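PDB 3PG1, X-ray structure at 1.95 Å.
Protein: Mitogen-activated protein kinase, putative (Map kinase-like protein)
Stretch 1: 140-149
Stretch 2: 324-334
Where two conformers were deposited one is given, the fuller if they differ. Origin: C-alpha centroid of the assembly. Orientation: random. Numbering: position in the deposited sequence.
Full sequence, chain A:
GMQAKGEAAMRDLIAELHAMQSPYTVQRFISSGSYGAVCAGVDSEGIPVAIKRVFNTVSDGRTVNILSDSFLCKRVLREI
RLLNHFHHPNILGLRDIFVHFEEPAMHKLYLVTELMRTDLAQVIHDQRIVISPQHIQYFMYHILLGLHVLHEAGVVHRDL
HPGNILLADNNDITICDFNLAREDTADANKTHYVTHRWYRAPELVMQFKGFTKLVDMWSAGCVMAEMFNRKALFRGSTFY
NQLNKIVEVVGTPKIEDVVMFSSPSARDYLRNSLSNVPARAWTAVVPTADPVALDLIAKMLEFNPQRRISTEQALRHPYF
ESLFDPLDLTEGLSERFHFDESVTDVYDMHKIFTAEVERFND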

# COMPACT_ATOMS: atom_id res chain seq x y z
N MET A 140 -11.66 -0.75 9.30
CA MET A 140 -10.72 0.27 9.80
C MET A 140 -9.78 -0.31 10.86
O MET A 140 -8.59 0.02 10.85
CB MET A 140 -11.46 1.50 10.39
CG MET A 140 -12.06 2.43 9.30
SD MET A 140 -10.85 2.85 7.98
CE MET A 140 -9.54 3.64 8.92
N TYR A 141 -10.30 -1.19 11.73
CA TYR A 141 -9.46 -1.79 12.78
C TYR A 141 -8.31 -2.57 12.09
O TYR A 141 -7.16 -2.42 12.47
CB TYR A 141 -10.30 -2.69 13.74
CG TYR A 141 -9.51 -3.19 14.95
CD1 TYR A 141 -9.03 -2.30 15.91
CD2 TYR A 141 -9.25 -4.55 15.12
CE1 TYR A 141 -8.28 -2.75 17.00
CE2 TYR A 141 -8.55 -5.01 16.25
CZ TYR A 141 -8.04 -4.11 17.17
OH TYR A 141 -7.32 -4.55 18.27
N HIS A 142 -8.64 -3.38 11.08
CA HIS A 142 -7.66 -4.20 10.36
C HIS A 142 -6.74 -3.38 9.47
O HIS A 142 -5.54 -3.69 9.37
CB HIS A 142 -8.37 -5.33 9.62
CG HIS A 142 -8.90 -6.39 10.55
ND1 HIS A 142 -8.24 -7.60 10.71
CD2 HIS A 142 -9.98 -6.38 11.37
CE1 HIS A 142 -8.94 -8.28 11.61
NE2 HIS A 142 -9.99 -7.59 12.04
N ILE A 143 -7.28 -2.33 8.84
CA ILE A 143 -6.45 -1.40 8.04
C ILE A 143 -5.40 -0.77 8.95
O ILE A 143 -4.23 -0.71 8.57
CB ILE A 143 -7.30 -0.28 7.32
CG1 ILE A 143 -8.19 -0.86 6.18
CG2 ILE A 143 -6.41 0.89 6.81
CD1 ILE A 143 -9.42 0.05 5.82
N LEU A 144 -5.81 -0.27 10.14
CA LEU A 144 -4.85 0.39 11.04
C LEU A 144 -3.85 -0.59 11.65
O LEU A 144 -2.72 -0.21 11.89
CB LEU A 144 -5.56 1.21 12.12
CG LEU A 144 -6.21 2.50 11.58
CD1 LEU A 144 -7.18 3.10 12.62
CD2 LEU A 144 -5.11 3.54 11.17
N LEU A 145 -4.27 -1.84 11.88
CA LEU A 145 -3.33 -2.87 12.39
C LEU A 145 -2.28 -3.18 11.30
O LEU A 145 -1.11 -3.29 11.62
CB LEU A 145 -4.06 -4.16 12.79
CG LEU A 145 -4.76 -4.14 14.15
CD1 LEU A 145 -5.52 -5.45 14.38
CD2 LEU A 145 -3.74 -3.89 15.32
N GLY A 146 -2.68 -3.25 10.03
CA GLY A 146 -1.70 -3.48 8.97
C GLY A 146 -0.72 -2.31 8.91
O GLY A 146 0.48 -2.53 8.83
N LEU A 147 -1.21 -1.06 9.01
CA LEU A 147 -0.30 0.11 9.04
C LEU A 147 0.60 0.09 10.27
O LEU A 147 1.80 0.30 10.16
CB LEU A 147 -1.10 1.39 9.02
CG LEU A 147 -1.84 1.76 7.73
CD1 LEU A 147 -2.61 3.08 7.93
CD2 LEU A 147 -0.87 1.84 6.55
N HIS A 148 0.02 -0.26 11.45
CA HIS A 148 0.80 -0.33 12.70
C HIS A 148 1.98 -1.31 12.51
O HIS A 148 3.08 -1.01 12.91
CB HIS A 148 -0.10 -0.83 13.87
CG HIS A 148 0.63 -0.78 15.21
ND1 HIS A 148 0.93 0.43 15.83
CD2 HIS A 148 1.03 -1.80 16.01
CE1 HIS A 148 1.60 0.11 16.94
NE2 HIS A 148 1.62 -1.22 17.12
N VAL A 149 1.72 -2.49 11.91
CA VAL A 149 2.73 -3.53 11.68
C VAL A 149 3.83 -2.97 10.74
O VAL A 149 5.02 -3.12 11.04
CB VAL A 149 2.09 -4.87 11.18
CG1 VAL A 149 3.18 -5.91 10.84
CG2 VAL A 149 1.14 -5.43 12.25
N PHE A 324 -10.93 -3.74 20.14
CA PHE A 324 -9.56 -3.60 20.57
C PHE A 324 -9.10 -4.60 21.59
O PHE A 324 -9.78 -4.91 22.56
CB PHE A 324 -9.27 -2.15 21.04
CG PHE A 324 -7.88 -1.92 21.57
CD1 PHE A 324 -6.81 -1.76 20.71
CD2 PHE A 324 -7.64 -1.89 22.95
CE1 PHE A 324 -5.51 -1.57 21.20
CE2 PHE A 324 -6.34 -1.72 23.44
CZ PHE A 324 -5.30 -1.50 22.55
N ASP A 325 -7.88 -5.06 21.37
CA ASP A 325 -7.17 -5.92 22.30
C ASP A 325 -5.71 -5.44 22.26
O ASP A 325 -5.14 -5.36 21.18
CB ASP A 325 -7.25 -7.40 21.90
CG ASP A 325 -6.79 -8.29 23.03
OD1 ASP A 325 -7.52 -9.20 23.38
OD2 ASP A 325 -5.69 -8.06 23.55
N PRO A 326 -5.10 -5.08 23.41
CA PRO A 326 -3.70 -4.62 23.39
C PRO A 326 -2.74 -5.61 22.73
O PRO A 326 -1.75 -5.18 22.20
CB PRO A 326 -3.38 -4.40 24.89
CG PRO A 326 -4.36 -5.25 25.61
CD PRO A 326 -5.62 -5.09 24.80
N LEU A 327 -3.05 -6.93 22.74
CA LEU A 327 -2.20 -7.94 22.12
C LEU A 327 -2.05 -7.70 20.62
O LEU A 327 -1.05 -8.09 20.03
CB LEU A 327 -2.77 -9.35 22.37
CG LEU A 327 -2.19 -10.08 23.57
CD1 LEU A 327 -3.15 -11.08 24.07
CD2 LEU A 327 -0.87 -10.78 23.21
N ASP A 328 -3.08 -7.07 19.97
CA ASP A 328 -3.00 -6.75 18.53
C ASP A 328 -1.87 -5.76 18.22
O ASP A 328 -1.34 -5.74 17.11
CB ASP A 328 -4.35 -6.22 18.03
CG ASP A 328 -5.42 -7.30 18.00
OD1 ASP A 328 -5.09 -8.48 17.63
OD2 ASP A 328 -6.58 -7.00 18.35
N LEU A 329 -1.45 -4.98 19.22
CA LEU A 329 -0.34 -4.03 19.04
C LEU A 329 1.05 -4.69 18.97
O LEU A 329 1.99 -4.06 18.49
CB LEU A 329 -0.36 -2.92 20.13
CG LEU A 329 -1.65 -2.08 20.25
CD1 LEU A 329 -1.60 -1.20 21.49
CD2 LEU A 329 -1.89 -1.20 18.98
N THR A 330 1.18 -5.92 19.49
CA THR A 330 2.51 -6.57 19.59
C THR A 330 2.59 -7.94 18.92
O THR A 330 3.70 -8.40 18.65
CB THR A 330 2.91 -6.71 21.06
OG1 THR A 330 1.88 -7.43 21.71
CG2 THR A 330 3.15 -5.35 21.76
N GLU A 331 1.47 -8.58 18.65
CA GLU A 331 1.53 -9.94 18.04
C GLU A 331 1.84 -9.92 16.57
O GLU A 331 1.27 -9.11 15.84
CB GLU A 331 0.23 -10.73 18.28
CG GLU A 331 0.14 -11.38 19.64
CD GLU A 331 1.23 -12.39 19.92
OE1 GLU A 331 2.07 -12.11 20.80
OE2 GLU A 331 1.30 -13.43 19.22
N GLY A 332 2.75 -10.80 16.15
CA GLY A 332 3.15 -10.94 14.75
C GLY A 332 3.92 -9.77 14.17
O GLY A 332 3.93 -9.55 12.95
N LEU A 333 4.52 -8.97 15.03
CA LEU A 333 5.30 -7.84 14.49
C LEU A 333 6.61 -8.37 13.95
O LEU A 333 7.10 -9.37 14.43
CB LEU A 333 5.64 -6.83 15.60
CG LEU A 333 4.49 -6.03 16.20
CD1 LEU A 333 5.02 -5.02 17.21
CD2 LEU A 333 3.69 -5.32 15.14
N SER A 334 7.18 -7.66 13.01
CA SER A 334 8.50 -7.91 12.47
C SER A 334 9.42 -6.83 13.06
O SER A 334 8.98 -5.72 13.42
CB SER A 334 8.49 -7.72 10.96
OG SER A 334 7.97 -8.89 10.37
O HOH W 1 6.40 -4.95 12.54

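Stretch 2 runs alongside the helix of stretch 1, and the closest CA pairs fix the register: Tyr 141 with Phe 324 at 8.0 Å between CA atoms, Leu 145 with Asp 328 at 7.3 Å, and Val 149 with Leu 333 at 5.8 Å. Both stretches advance in the same direction through these pairs, and the backbones draw nearer toward the later residues. The helix residues in contact, Tyr 141, Leu 145, His 148 and Val 149, follow the three- and four-residue spacing of a single helical face, whereas Ile 143, Gly 146 and Leu 147 make no contact. Together the two sides bury 440 Å².

Phe 324 begins the contact by packing against the outer end of the Tyr 141 side chain. Its CA lies 3.3 Å from Tyr 141 OH. The 4.1 Å approach of Phe 324 CD1 to Tyr 141 CE1 is an apolar side-chain contact.

At Asp 325 it is the backbone that reaches the helix. Its N donates to Tyr 141 OH over 3.2 Å with an N-H...acceptor angle of 154°, while the carboxylate leads away and Asp 325 OD2 accepts from Leu 327 N at 3.0 Å and 162°. This local bond occupies the side chain near the start of a short segment, residues 326 to 329, with helical phi/psi values. Pro 326 and Leu 327 point their CA-to-CB bonds away from the helix and take no part in the contact.

Asp 328 points toward the helix and completes the arrangement around the tyrosine. Tyr 141 OH donates to Asp 328 OD2 at 2.6 Å, a short bond, with the carboxylate oxygen at the ring edge and near its plane. The hydroxyl thus accepts from Asp 325 N and donates to Asp 328 OD2, tying together two residues three positions apart. One helical turn further along, Leu 145 CD2 lies 3.5 Å from Asp 328 O and 3.6 Å from Asp 328 CB, so its methyl rests against both backbone and side chain.

Leu 329 meets His 148 in two ways. His 148 NE2 donates to Leu 329 O at 3.2 Å, but the angle of 131° makes this bond weak. Leu 329 CD2 sits 4.2 Å from the centroid of the His 148 ring and only 16° off the ring normal, which places the methyl over the face as a CH-pi contact. The other ring nitrogen, His 148 ND1, is hydrogen-bonded elsewhere in the structure.

Thr 330 points away and opens a type II turn that ends at Leu 333. Gly 332, within this turn, has a phi of 68°, a value that by itself favours glycine. Beyond it the Leu 333 side chain comes nearer at its end, bringing CD2 to 3.9 Å from Val 149 CG2. Finally, water 1 bridges the two stretches: it donates to Val 149 O at 2.7 Å and accepts from Ser 334 N at 2.9 Å.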